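Putative enoyl-CoA hydratase (Streptomyces avermitilis, PDB 3GKB) is probably a crotonase-fold enzyme that adds water across the double bond of enoyl-CoA thioesters, though its true substrate is not established. Local coordinates at residues 102-107 against 224-229; 107-112 against 126-131; 160-165 against 188-193. All blocks are in the same frame, centred on the assembly; numbering follows the deposited sequence.

From the N terminus, 102-107 comes first; it ends helix 96-103 and leads through Gln107 into strand 108-113. The chain returns by way of helix 120-127, and interaction 2 closes the short loop by pairing 107-112 with 126-131, joining strands 108-113 and 130-134. Interaction 3 follows in series: 160-165, at the end of helix 155-163, meets 188-193, which includes strand 191-193, outermost in this chain's sheet beside 130-134. Not until 224-229 does interaction 1 close its own long loop, which encloses the other two without crossing them. Interaction 1 ties the end of helix 96-103 to the connection between helices 216-223 and 230-243. Interactions 1 and 2 touch each other, as do 2 and 3.

Interaction 1: 102-107 against 224-229; sequences IRHQPQ and LPADDL
In this crotonase-type fold, Arg103 at the end of helix 96-103 reaches Ala226, Asp227 and Leu229, in the linker between helices 216-223 and 230-243, at the protein surface. Its guanidinium does most of the work. NH2 donates to the backbone oxygen of Asp227 at 3.0 Å, a nearly straight bond (165° at the hydrogen) with Asp227 O lying in the guanidinium plane; NH1 adds a weak second bond to the same oxygen. Ala226 CB lies 3.8 Å from Arg103 NH2. Over the centre of one face sits a methyl group, Leu229 CD1, 3.4 Å from Arg103 CZ. A bend at chi3 (-52°) turns Arg103 NE aside from the aliphatic carbons, to 3.7 Å from Leu229 CD1. NH1 also forms a salt bridge with Glu100, one helical turn back, which steadies the group from its own helix. An alanine here would probably leave Asp227 O without its direct donors, Glu100 without its charged mate and Leu229 CD1 without the flat surface beneath it. The Asp227 carboxylate pairs with Arg160 of the second subunit, so the linker also takes part in the trimer interface. Waters bridge the segments further: one accepts from both Arg103 NH2 and Asp227 N. His104 ND1 bonds to Glu100 O, while a second water, which donates to Asp227 O, lies 2.7 Å from His104 NE2 in the imidazole plane.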
ATOM      1  N   ILE B 102      11.392 -18.904   4.869  1.00 16.99           N
ATOM      2  CA  ILE B 102      10.307 -18.827   3.870  1.00 16.20           C
ATOM      3  C   ILE B 102      10.554 -17.690   2.854  1.00 16.42           C
ATOM      4  O   ILE B 102      10.416 -17.874   1.625  1.00 16.92           O
ATOM      5  CB  ILE B 102       8.924 -18.646   4.564  1.00 15.94           C
ATOM      6  CG1 ILE B 102       8.552 -19.889   5.375  1.00 15.57           C
ATOM      7  CG2 ILE B 102       7.836 -18.362   3.525  1.00 15.99           C
ATOM      8  CD1 ILE B 102       7.449 -19.689   6.438  1.00 15.17           C
ATOM      9  N   ARG B 103      10.880 -16.511   3.355  1.00 16.11           N
ATOM     10  CA  ARG B 103      11.051 -15.332   2.486  1.00 16.62           C
ATOM     11  C   ARG B 103      12.161 -15.527   1.437  1.00 16.61           C
ATOM     12  O   ARG B 103      12.093 -14.948   0.370  1.00 16.92           O
ATOM     13  CB  ARG B 103      11.433 -14.088   3.292  1.00 16.76           C
ATOM     14  CG  ARG B 103      10.284 -13.391   4.008  1.00 17.80           C
ATOM     15  CD  ARG B 103      10.480 -11.873   4.065  1.00 16.69           C
ATOM     16  NE  ARG B 103      11.776 -11.494   4.596  1.00 15.39           N
ATOM     17  CZ  ARG B 103      12.638 -10.628   4.057  1.00 18.97           C
ATOM     18  NH1 ARG B 103      13.797 -10.389   4.674  1.00 17.62           N
ATOM     19  NH2 ARG B 103      12.358  -9.964   2.946  1.00 19.02           N
ATOM     20  N   HIS B 104      13.190 -16.309   1.777  1.00 15.94           N
ATOM     21  CA  HIS B 104      14.336 -16.534   0.878  1.00 16.68           C
ATOM     22  C   HIS B 104      14.312 -17.867   0.108  1.00 16.37           C
ATOM     23  O   HIS B 104      15.277 -18.214  -0.603  1.00 15.95           O
ATOM     24  CB  HIS B 104      15.622 -16.357   1.680  1.00 17.41           C
ATOM     25  CG  HIS B 104      15.787 -14.967   2.202  1.00 18.98           C
ATOM     26  ND1 HIS B 104      15.434 -14.612   3.483  1.00 20.74           N
ATOM     27  CD2 HIS B 104      16.238 -13.839   1.602  1.00 20.14           C
ATOM     28  CE1 HIS B 104      15.679 -13.322   3.656  1.00 21.66           C
ATOM     29  NE2 HIS B 104      16.170 -12.832   2.531  1.00 20.39           N
ATOM     30  N   GLN B 105      13.199 -18.591   0.211  1.00 15.93           N
ATOM     31  CA  GLN B 105      13.054 -19.901  -0.446  1.00 16.99           C
ATOM     32  C   GLN B 105      13.134 -19.712  -1.974  1.00 16.73           C
ATOM     33  O   GLN B 105      12.577 -18.734  -2.524  1.00 16.24           O
ATOM     34  CB  GLN B 105      11.739 -20.548  -0.025  1.00 16.29           C
ATOM     35  CG  GLN B 105      11.551 -22.044  -0.396  1.00 16.78           C
ATOM     36  CD  GLN B 105      12.459 -22.983   0.396  1.00 16.38           C
ATOM     37  OE1 GLN B 105      12.890 -22.672   1.517  1.00 19.82           O
ATOM     38  NE2 GLN B 105      12.753 -24.145  -0.184  1.00 16.81           N
ATOM     39  N   PRO B 106      13.866 -20.605  -2.679  1.00 17.35           N
ATOM     40  CA  PRO B 106      13.952 -20.456  -4.139  1.00 17.50           C
ATOM     41  C   PRO B 106      12.624 -20.708  -4.863  1.00 17.17           C
ATOM     42  O   PRO B 106      12.301 -19.990  -5.803  1.00 17.67           O
ATOM     43  CB  PRO B 106      15.004 -21.489  -4.568  1.00 17.95           C
ATOM     44  CG  PRO B 106      15.369 -22.245  -3.401  1.00 19.50           C
ATOM     45  CD  PRO B 106      14.865 -21.549  -2.156  1.00 18.07           C
ATOM     46  N   GLN B 107      11.892 -21.743  -4.457  1.00 16.33           N
ATOM     47  CA  GLN B 107      10.568 -22.050  -5.006  1.00 15.59           C
ATOM     48  C   GLN B 107       9.595 -20.910  -4.724  1.00 15.50           C
ATOM     49  O   GLN B 107       9.738 -20.192  -3.749  1.00 14.94           O
ATOM     50  CB  GLN B 107       9.978 -23.315  -4.364  1.00 16.00           C
ATOM     51  CG  GLN B 107      10.592 -24.628  -4.829  1.00 15.83           C
ATOM     52  CD  GLN B 107      11.893 -24.998  -4.086  1.00 17.38           C
ATOM     53  OE1 GLN B 107      12.256 -24.372  -3.101  1.00 18.46           O
ATOM     54  NE2 GLN B 107      12.586 -26.029  -4.575  1.00 15.88           N
ATOM     55  N   LEU B 224      12.574  -9.361  -8.691  1.00 15.70           N
ATOM     56  CA  LEU B 224      11.793  -8.965  -7.501  1.00 15.40           C
ATOM     57  C   LEU B 224      12.413  -9.626  -6.264  1.00 16.65           C
ATOM     58  O   LEU B 224      11.791 -10.478  -5.625  1.00 14.59           O
ATOM     59  CB  LEU B 224      10.313  -9.391  -7.667  1.00 15.75           C
ATOM     60  CG  LEU B 224       9.547  -8.622  -8.745  1.00 14.78           C
ATOM     61  CD1 LEU B 224       8.240  -9.331  -9.102  1.00 17.43           C
ATOM     62  CD2 LEU B 224       9.312  -7.175  -8.309  1.00 16.23           C
ATOM     63  N   PRO B 225      13.640  -9.212  -5.909  1.00 17.37           N
ATOM     64  CA  PRO B 225      14.332  -9.864  -4.799  1.00 18.46           C
ATOM     65  C   PRO B 225      13.671  -9.524  -3.485  1.00 18.80           C
ATOM     66  O   PRO B 225      13.012  -8.470  -3.368  1.00 18.38           O
ATOM     67  CB  PRO B 225      15.727  -9.243  -4.826  1.00 19.16           C
ATOM     68  CG  PRO B 225      15.546  -7.966  -5.513  1.00 18.86           C
ATOM     69  CD  PRO B 225      14.469  -8.171  -6.527  1.00 17.70           C
ATOM     70  N   ALA B 226      13.885 -10.388  -2.502  1.00 18.97           N
ATOM     71  CA  ALA B 226      13.304 -10.219  -1.198  1.00 19.41           C
ATOM     72  C   ALA B 226      13.734  -8.877  -0.620  1.00 21.12           C
ATOM     73  O   ALA B 226      14.871  -8.453  -0.800  1.00 20.95           O
ATOM     74  CB  ALA B 226      13.718 -11.351  -0.265  1.00 19.32           C
ATOM     75  N   ASP B 227      12.803  -8.255   0.102  1.00 22.66           N
ATOM     76  CA  ASP B 227      12.988  -6.940   0.682  1.00 25.60           C
ATOM     77  C   ASP B 227      14.177  -6.951   1.647  1.00 25.77           C
ATOM     78  O   ASP B 227      14.479  -7.951   2.295  1.00 23.23           O
ATOM     79  CB  ASP B 227      11.703  -6.489   1.401  1.00 26.14           C
ATOM     80  CG  ASP B 227      10.734  -5.741   0.485  1.00 32.43           C
ATOM     81  OD1 ASP B 227       9.829  -6.353  -0.175  1.00 34.15           O
ATOM     82  OD2 ASP B 227      10.864  -4.491   0.434  1.00 39.62           O
ATOM     83  N   ASP B 228      14.850  -5.810   1.716  1.00 27.00           N
ATOM     84  CA  ASP B 228      15.952  -5.609   2.638  1.00 28.06           C
ATOM     85  C   ASP B 228      15.347  -5.238   3.991  1.00 26.81           C
ATOM     86  O   ASP B 228      14.867  -4.108   4.159  1.00 28.06           O
ATOM     87  CB  ASP B 228      16.842  -4.476   2.120  1.00 28.41           C
ATOM     88  CG  ASP B 228      17.896  -4.044   3.125  1.00 32.62           C
ATOM     89  OD1 ASP B 228      18.113  -4.754   4.141  1.00 37.06           O
ATOM     90  OD2 ASP B 228      18.503  -2.974   2.881  1.00 37.97           O
ATOM     91  N   LEU B 229      15.325  -6.194   4.924  1.00 25.75           N
ATOM     92  CA  LEU B 229      14.761  -5.960   6.273  1.00 24.12           C
ATOM     93  C   LEU B 229      15.791  -6.061   7.418  1.00 23.88           C
ATOM     94  O   LEU B 229      15.416  -6.170   8.596  1.00 22.33           O
ATOM     95  CB  LEU B 229      13.602  -6.945   6.548  1.00 23.59           C
ATOM     96  CG  LEU B 229      12.480  -7.002   5.513  1.00 21.08           C
ATOM     97  CD1 LEU B 229      11.388  -8.016   5.900  1.00 20.35           C
ATOM     98  CD2 LEU B 229      11.846  -5.638   5.304  1.00 20.53           C
TER
HETATM   99  O   HOH W   1      10.546  -9.943   0.704  1.00 21.12           O
HETATM  100  O   HOH W   2      16.633  -8.949   4.981  1.00 26.60           O
HETATM  101  O   HOH W   3      16.747 -10.193   2.272  1.00 30.40           O

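Interaction 2: 107-112 against 126-131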
ATOM      1  N   GLN B 107      11.892 -21.743  -4.457  1.00 16.33           N
ATOM      2  CA  GLN B 107      10.568 -22.050  -5.006  1.00 15.59           C
ATOM      3  C   GLN B 107       9.595 -20.910  -4.724  1.00 15.50           C
ATOM      4  O   GLN B 107       9.738 -20.192  -3.749  1.00 14.94           O
ATOM      5  CB  GLN B 107       9.978 -23.315  -4.364  1.00 16.00           C
ATOM      6  CG  GLN B 107      10.592 -24.628  -4.829  1.00 15.83           C
ATOM      7  CD  GLN B 107      11.893 -24.998  -4.086  1.00 17.38           C
ATOM      8  OE1 GLN B 107      12.256 -24.372  -3.101  1.00 18.46           O
ATOM      9  NE2 GLN B 107      12.586 -26.029  -4.575  1.00 15.88           N
ATOM     10  N   VAL B 108       8.561 -20.793  -5.545  1.00 15.21           N
ATOM     11  CA  VAL B 108       7.458 -19.880  -5.217  1.00 15.56           C
ATOM     12  C   VAL B 108       6.732 -20.481  -4.024  1.00 15.48           C
ATOM     13  O   VAL B 108       6.409 -21.684  -4.037  1.00 16.27           O
ATOM     14  CB  VAL B 108       6.478 -19.764  -6.386  1.00 15.27           C
ATOM     15  CG1 VAL B 108       5.238 -18.915  -5.969  1.00 15.74           C
ATOM     16  CG2 VAL B 108       7.187 -19.192  -7.620  1.00 16.53           C
ATOM     17  N   THR B 109       6.502 -19.688  -2.975  1.00 15.65           N
ATOM     18  CA  THR B 109       5.828 -20.184  -1.775  1.00 15.09           C
ATOM     19  C   THR B 109       4.388 -19.589  -1.707  1.00 15.38           C
ATOM     20  O   THR B 109       4.164 -18.363  -1.883  1.00 13.72           O
ATOM     21  CB  THR B 109       6.603 -19.817  -0.514  1.00 15.46           C
ATOM     22  OG1 THR B 109       6.856 -18.394  -0.495  1.00 15.32           O
ATOM     23  CG2 THR B 109       7.956 -20.585  -0.446  1.00 16.82           C
ATOM     24  N   ILE B 110       3.411 -20.474  -1.504  1.00 14.95           N
ATOM     25  CA  ILE B 110       2.005 -20.098  -1.494  1.00 14.20           C
ATOM     26  C   ILE B 110       1.380 -20.609  -0.199  1.00 15.10           C
ATOM     27  O   ILE B 110       1.545 -21.775   0.129  1.00 15.49           O
ATOM     28  CB  ILE B 110       1.246 -20.729  -2.702  1.00 15.49           C
ATOM     29  CG1 ILE B 110       1.826 -20.241  -4.028  1.00 14.78           C
ATOM     30  CG2 ILE B 110      -0.265 -20.387  -2.637  1.00 14.57           C
ATOM     31  CD1 ILE B 110       1.288 -21.019  -5.276  1.00 16.39           C
ATOM     32  N   VAL B 111       0.680 -19.750   0.535  1.00 14.78           N
ATOM     33  CA  VAL B 111      -0.072 -20.199   1.730  1.00 14.72           C
ATOM     34  C   VAL B 111      -1.559 -20.236   1.386  1.00 14.67           C
ATOM     35  O   VAL B 111      -2.099 -19.286   0.809  1.00 14.48           O
ATOM     36  CB  VAL B 111       0.156 -19.270   2.956  1.00 14.66           C
ATOM     37  CG1 VAL B 111      -0.899 -19.537   4.067  1.00 14.63           C
ATOM     38  CG2 VAL B 111       1.611 -19.421   3.520  1.00 15.84           C
ATOM     39  N   LYS B 112      -2.188 -21.361   1.694  1.00 14.63           N
ATOM     40  CA  LYS B 112      -3.632 -21.523   1.631  1.00 15.51           C
ATOM     41  C   LYS B 112      -4.188 -21.460   3.055  1.00 15.49           C
ATOM     42  O   LYS B 112      -4.019 -22.425   3.832  1.00 15.84           O
ATOM     43  CB  LYS B 112      -3.983 -22.862   1.003  1.00 16.06           C
ATOM     44  CG  LYS B 112      -5.478 -23.121   0.951  1.00 17.78           C
ATOM     45  CD  LYS B 112      -5.807 -24.331   0.072  1.00 17.22           C
ATOM     46  CE  LYS B 112      -5.382 -25.625   0.696  1.00 17.98           C
ATOM     47  NZ  LYS B 112      -5.836 -26.830  -0.093  1.00 17.86           N
ATOM     48  N   ALA B 126       2.390 -14.233   6.403  1.00 13.91           N
ATOM     49  CA  ALA B 126       2.801 -12.983   5.721  1.00 14.03           C
ATOM     50  C   ALA B 126       4.146 -13.118   5.006  1.00 13.38           C
ATOM     51  O   ALA B 126       4.445 -12.360   4.098  1.00 13.64           O
ATOM     52  CB  ALA B 126       2.866 -11.832   6.723  1.00 14.42           C
ATOM     53  N   ALA B 127       4.935 -14.113   5.394  1.00 14.33           N
ATOM     54  CA  ALA B 127       6.314 -14.288   4.886  1.00 14.34           C
ATOM     55  C   ALA B 127       6.349 -14.970   3.506  1.00 14.12           C
ATOM     56  O   ALA B 127       7.301 -14.791   2.735  1.00 13.75           O
ATOM     57  CB  ALA B 127       7.131 -15.117   5.865  1.00 14.37           C
ATOM     58  N   ALA B 128       5.311 -15.741   3.201  1.00 14.03           N
ATOM     59  CA  ALA B 128       5.240 -16.463   1.928  1.00 14.08           C
ATOM     60  C   ALA B 128       5.118 -15.487   0.752  1.00 14.72           C
ATOM     61  O   ALA B 128       4.652 -14.352   0.910  1.00 14.51           O
ATOM     62  CB  ALA B 128       4.088 -17.441   1.929  1.00 13.63           C
ATOM     63  N   ASP B 129       5.512 -15.931  -0.442  1.00 14.17           N
ATOM     64  CA  ASP B 129       5.390 -15.085  -1.616  1.00 14.45           C
ATOM     65  C   ASP B 129       3.953 -14.633  -1.841  1.00 14.44           C
ATOM     66  O   ASP B 129       3.690 -13.477  -2.216  1.00 13.35           O
ATOM     67  CB  ASP B 129       5.904 -15.762  -2.884  1.00 14.24           C
ATOM     68  CG  ASP B 129       7.401 -16.040  -2.849  1.00 17.13           C
ATOM     69  OD1 ASP B 129       8.167 -15.330  -2.153  1.00 15.98           O
ATOM     70  OD2 ASP B 129       7.800 -17.014  -3.544  1.00 19.63           O
ATOM     71  N   MET B 130       3.004 -15.545  -1.620  1.00 14.42           N
ATOM     72  CA  MET B 130       1.590 -15.186  -1.779  1.00 15.53           C
ATOM     73  C   MET B 130       0.725 -15.985  -0.811  1.00 15.74           C
ATOM     74  O   MET B 130       1.068 -17.135  -0.444  1.00 15.79           O
ATOM     75  CB  MET B 130       1.106 -15.312  -3.262  1.00 17.17           C
ATOM     76  CG  MET B 130       1.361 -16.586  -4.019  1.00 18.12           C
ATOM     77  SD  MET B 130       1.206 -16.473  -5.900  1.00  8.53           S
ATOM     78  CE  MET B 130       2.828 -15.986  -6.398  1.00 17.45           C
ATOM     79  N   ALA B 131      -0.371 -15.366  -0.370  1.00 14.09           N
ATOM     80  CA  ALA B 131      -1.287 -15.971   0.579  1.00 14.15           C
ATOM     81  C   ALA B 131      -2.725 -15.702   0.101  1.00 13.81           C
ATOM     82  O   ALA B 131      -3.092 -14.552  -0.208  1.00 13.87           O
ATOM     83  CB  ALA B 131      -1.109 -15.386   1.953  1.00 14.29           C
TER
HETATM   84  O   HOH W   4       9.461 -17.539  -0.877  1.00 19.86           O
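Thr109 and Asp129 grip each other twice, each backbone N-H going to the other's side chain. Asp129 N donates to Thr109 OG1 at 2.8 Å along a nearly straight line (169°), and Thr109 N donates to Asp129 OD2 at 3.0 Å, approaching from above the carboxylate plane. Thr109 OG1 can do this because it stands between its own backbone N and carbonyl carbon (chi1 53°), and a water bound to it at 2.8 Å also donates weakly to Asp129 OD1. Next along, ordinary parallel pairing takes over, with Met130 N bonded to Thr109 O and Val111 N bonded to Met130 O, 2.8 Å apart. Strands 108-113 and 130-134 are neighbours in the main sheet of the crotonase fold, and helix 120-127 lies in the connection between them; in relatives the start of this helix borders the oxyanion hole. On one face of the sheet Ile110 and Met130 lie side by side, pointing the same way, with Ile110 CG1 3.7 Å from Met130 CG. Met130 then bends at chi3 (88°), and its CE rests 3.8 Å from Val108 CG1. On the other face Val111 CG2 packs against Ala128 CB at 3.5 Å. Helix 195-210 covers Ile110 with Val202 and Val205. Further out, Lys221 forms a salt bridge with Asp129 OD2 and also donates to Gln107 O, while Arg165 of the second subunit pairs with Asp129 OD1.

Interaction 3: 160-165 against 188-193; sequences RGRVGR and WINRAL
The last turn of helix 155-163 brings the backbone of Arg162 up to that of Trp188, their CA atoms 5.6 Å apart, just before the chain leaves the helix at Gly164 with a positive phi of 89°. The contact joins the C-terminal end of this helix to the segment entering strand 191-193 of the main sheet of the crotonase-type fold. Arg162 carries it. Its side chain is bent at chi3 (75°), which swings NE out of line with the carbons before it, and one face of the guanidinium covers Trp188 O, which sits over its centre, 3.1 Å from Arg162 CZ. All three nitrogens are close to that oxygen, yet the angles are too poor for hydrogen bonds, and the attraction is probably electrostatic. At the edge, Arg162 NH2 donates to Asn190 OD1 at 3.1 Å. The oxygen lies close to the guanidinium plane; the two planes are almost perpendicular, and NH2 stands above the Asn190 amide plane, 52° out of it. Val163 CG1 packs on Trp188 CB at 3.9 Å and lies close to the backbone N of the same residue. The Trp188 side chain packs on Ala122 and Ala126 of helix 120-127. Asn190 OD1 also accepts from Ala131 N on the neighbouring strand, while Asn190 ND2 donates to Glu170 of the second subunit. Arg162 NE and NH1 go to the backbone oxygens of Gly187 and Ala126, the latter at the C-terminal end of helix 120-127. With oxygens of Trp188, Asn190, Gly187 and Ala126 gathered round it, and the helix end adding its negative pole, the positive charge of Arg162 is probably stabilised by neutral carbonyls.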
ATOM      1  N   ARG B 160       4.808  -3.833   8.392  1.00 13.93           N
ATOM      2  CA  ARG B 160       5.214  -2.514   7.904  1.00 15.20           C
ATOM      3  C   ARG B 160       5.280  -2.484   6.365  1.00 15.15           C
ATOM      4  O   ARG B 160       4.786  -1.544   5.705  1.00 15.48           O
ATOM      5  CB  ARG B 160       6.544  -2.062   8.480  1.00 15.11           C
ATOM      6  CG  ARG B 160       6.804  -0.607   8.130  1.00 19.08           C
ATOM      7  CD  ARG B 160       7.994  -0.018   8.774  1.00 21.18           C
ATOM      8  NE  ARG B 160       7.908   1.442   8.586  1.00 24.96           N
ATOM      9  CZ  ARG B 160       8.230   2.357   9.506  1.00 26.05           C
ATOM     10  NH1 ARG B 160       8.693   1.986  10.686  1.00 25.07           N
ATOM     11  NH2 ARG B 160       8.110   3.645   9.235  1.00 25.58           N
ATOM     12  N   GLY B 161       5.928  -3.497   5.797  1.00 14.01           N
ATOM     13  CA  GLY B 161       6.142  -3.560   4.350  1.00 14.71           C
ATOM     14  C   GLY B 161       4.866  -3.796   3.578  1.00 15.32           C
ATOM     15  O   GLY B 161       4.656  -3.153   2.550  1.00 17.51           O
ATOM     16  N   ARG B 162       3.982  -4.660   4.081  1.00 14.55           N
ATOM     17  CA  ARG B 162       2.773  -5.024   3.339  1.00 14.37           C
ATOM     18  C   ARG B 162       1.588  -4.091   3.544  1.00 14.66           C
ATOM     19  O   ARG B 162       0.819  -3.884   2.605  1.00 15.01           O
ATOM     20  CB  ARG B 162       2.352  -6.435   3.670  1.00 15.18           C
ATOM     21  CG  ARG B 162       3.365  -7.494   3.139  1.00 14.15           C
ATOM     22  CD  ARG B 162       2.824  -8.920   3.245  1.00 13.80           C
ATOM     23  NE  ARG B 162       1.818  -9.202   2.222  1.00 13.35           N
ATOM     24  CZ  ARG B 162       1.548 -10.404   1.735  1.00 14.25           C
ATOM     25  NH1 ARG B 162       2.213 -11.466   2.179  1.00 17.53           N
ATOM     26  NH2 ARG B 162       0.607 -10.555   0.785  1.00 15.74           N
ATOM     27  N   VAL B 163       1.427  -3.555   4.757  1.00 14.04           N
ATOM     28  CA  VAL B 163       0.256  -2.756   5.072  1.00 13.95           C
ATOM     29  C   VAL B 163       0.585  -1.287   5.405  1.00 14.26           C
ATOM     30  O   VAL B 163      -0.320  -0.479   5.471  1.00 14.85           O
ATOM     31  CB  VAL B 163      -0.646  -3.427   6.159  1.00 13.59           C
ATOM     32  CG1 VAL B 163      -0.835  -4.940   5.856  1.00 12.48           C
ATOM     33  CG2 VAL B 163      -0.146  -3.178   7.598  1.00 13.33           C
ATOM     34  N   GLY B 164       1.868  -0.964   5.611  1.00 14.38           N
ATOM     35  CA  GLY B 164       2.279   0.400   6.041  1.00 13.84           C
ATOM     36  C   GLY B 164       2.302   0.544   7.554  1.00 13.07           C
ATOM     37  O   GLY B 164       1.609  -0.187   8.284  1.00 12.78           O
ATOM     38  N   ARG B 165       3.094   1.501   8.043  1.00 12.89           N
ATOM     39  CA  ARG B 165       3.243   1.682   9.495  1.00 13.34           C
ATOM     40  C   ARG B 165       1.912   1.895  10.252  1.00 12.70           C
ATOM     41  O   ARG B 165       1.740   1.337  11.346  1.00 12.19           O
ATOM     42  CB  ARG B 165       4.189   2.837   9.799  1.00 13.45           C
ATOM     43  CG  ARG B 165       4.304   3.165  11.316  1.00 14.72           C
ATOM     44  CD  ARG B 165       5.335   4.235  11.594  1.00 17.04           C
ATOM     45  NE  ARG B 165       5.165   4.769  12.937  1.00 17.30           N
ATOM     46  CZ  ARG B 165       4.195   5.620  13.283  1.00 22.91           C
ATOM     47  NH1 ARG B 165       3.312   6.055  12.382  1.00 24.23           N
ATOM     48  NH2 ARG B 165       4.107   6.045  14.536  1.00 24.12           N
ATOM     49  N   TRP B 188      -2.175  -7.445   3.725  1.00 13.17           N
ATOM     50  CA  TRP B 188      -1.508  -8.440   4.603  1.00 13.63           C
ATOM     51  C   TRP B 188      -1.455  -9.804   3.915  1.00 13.58           C
ATOM     52  O   TRP B 188      -0.483 -10.559   4.055  1.00 14.15           O
ATOM     53  CB  TRP B 188      -2.282  -8.546   5.907  1.00 13.84           C
ATOM     54  CG  TRP B 188      -1.589  -9.143   7.090  1.00 14.18           C
ATOM     55  CD1 TRP B 188      -0.339  -9.705   7.144  1.00 17.47           C
ATOM     56  CD2 TRP B 188      -2.130  -9.253   8.405  1.00 13.95           C
ATOM     57  NE1 TRP B 188      -0.074 -10.140   8.424  1.00 18.02           N
ATOM     58  CE2 TRP B 188      -1.150  -9.854   9.220  1.00 16.33           C
ATOM     59  CE3 TRP B 188      -3.336  -8.861   8.987  1.00 15.32           C
ATOM     60  CZ2 TRP B 188      -1.347 -10.085  10.582  1.00 14.85           C
ATOM     61  CZ3 TRP B 188      -3.533  -9.103  10.343  1.00 16.18           C
ATOM     62  CH2 TRP B 188      -2.552  -9.722  11.112  1.00 16.11           C
ATOM     63  N   ILE B 189      -2.495 -10.097   3.151  1.00 13.14           N
ATOM     64  CA  ILE B 189      -2.512 -11.262   2.263  1.00 13.57           C
ATOM     65  C   ILE B 189      -2.883 -10.818   0.857  1.00 12.94           C
ATOM     66  O   ILE B 189      -3.314  -9.675   0.639  1.00 14.70           O
ATOM     67  CB  ILE B 189      -3.520 -12.341   2.735  1.00 14.69           C
ATOM     68  CG1 ILE B 189      -4.953 -11.785   2.694  1.00 14.49           C
ATOM     69  CG2 ILE B 189      -3.145 -12.845   4.106  1.00 13.62           C
ATOM     70  CD1 ILE B 189      -6.038 -12.780   3.129  1.00 16.82           C
ATOM     71  N   ASN B 190      -2.772 -11.717  -0.117  1.00 12.77           N
ATOM     72  CA  ASN B 190      -3.000 -11.333  -1.501  1.00 13.24           C
ATOM     73  C   ASN B 190      -4.484 -11.189  -1.825  1.00 14.16           C
ATOM     74  O   ASN B 190      -4.896 -10.218  -2.484  1.00 14.42           O
ATOM     75  CB  ASN B 190      -2.370 -12.335  -2.483  1.00 13.44           C
ATOM     76  CG  ASN B 190      -0.860 -12.316  -2.440  1.00 14.21           C
ATOM     77  OD1 ASN B 190      -0.256 -12.553  -1.396  1.00 14.16           O
ATOM     78  ND2 ASN B 190      -0.236 -12.041  -3.590  1.00 13.99           N
ATOM     79  N   ARG B 191      -5.286 -12.143  -1.372  1.00 14.46           N
ATOM     80  CA  ARG B 191      -6.700 -12.202  -1.769  1.00 15.26           C
ATOM     81  C   ARG B 191      -7.513 -13.023  -0.805  1.00 15.38           C
ATOM     82  O   ARG B 191      -7.009 -13.993  -0.277  1.00 16.20           O
ATOM     83  CB  ARG B 191      -6.842 -12.786  -3.181  1.00 16.28           C
ATOM     84  CG  ARG B 191      -8.112 -12.339  -3.932  1.00 16.86           C
ATOM     85  CD  ARG B 191      -7.805 -11.077  -4.712  1.00 17.76           C
ATOM     86  NE  ARG B 191      -6.845 -11.343  -5.779  1.00 18.34           N
ATOM     87  CZ  ARG B 191      -7.117 -11.896  -6.951  1.00 20.23           C
ATOM     88  NH1 ARG B 191      -8.368 -12.218  -7.305  1.00 21.89           N
ATOM     89  NH2 ARG B 191      -6.126 -12.104  -7.801  1.00 20.83           N
ATOM     90  N   ALA B 192      -8.775 -12.617  -0.599  1.00 16.79           N
ATOM     91  CA  ALA B 192      -9.788 -13.409   0.077  1.00 17.06           C
ATOM     92  C   ALA B 192     -10.719 -13.956  -0.990  1.00 18.89           C
ATOM     93  O   ALA B 192     -11.182 -13.194  -1.893  1.00 18.21           O
ATOM     94  CB  ALA B 192     -10.574 -12.573   1.073  1.00 18.56           C
ATOM     95  N   LEU B 193     -10.997 -15.251  -0.870  1.00 18.63           N
ATOM     96  CA  LEU B 193     -11.802 -16.003  -1.833  1.00 19.80           C
ATOM     97  C   LEU B 193     -12.858 -16.820  -1.102  1.00 19.41           C
ATOM     98  O   LEU B 193     -12.682 -17.152   0.051  1.00 19.11           O
ATOM     99  CB  LEU B 193     -10.890 -16.938  -2.645  1.00 19.96           C
ATOM    100  CG  LEU B 193      -9.901 -16.165  -3.531  1.00 23.26           C
ATOM    101  CD1 LEU B 193      -8.685 -16.994  -3.835  1.00 25.78           C
ATOM    102  CD2 LEU B 193     -10.611 -15.631  -4.792  1.00 25.68           C
TER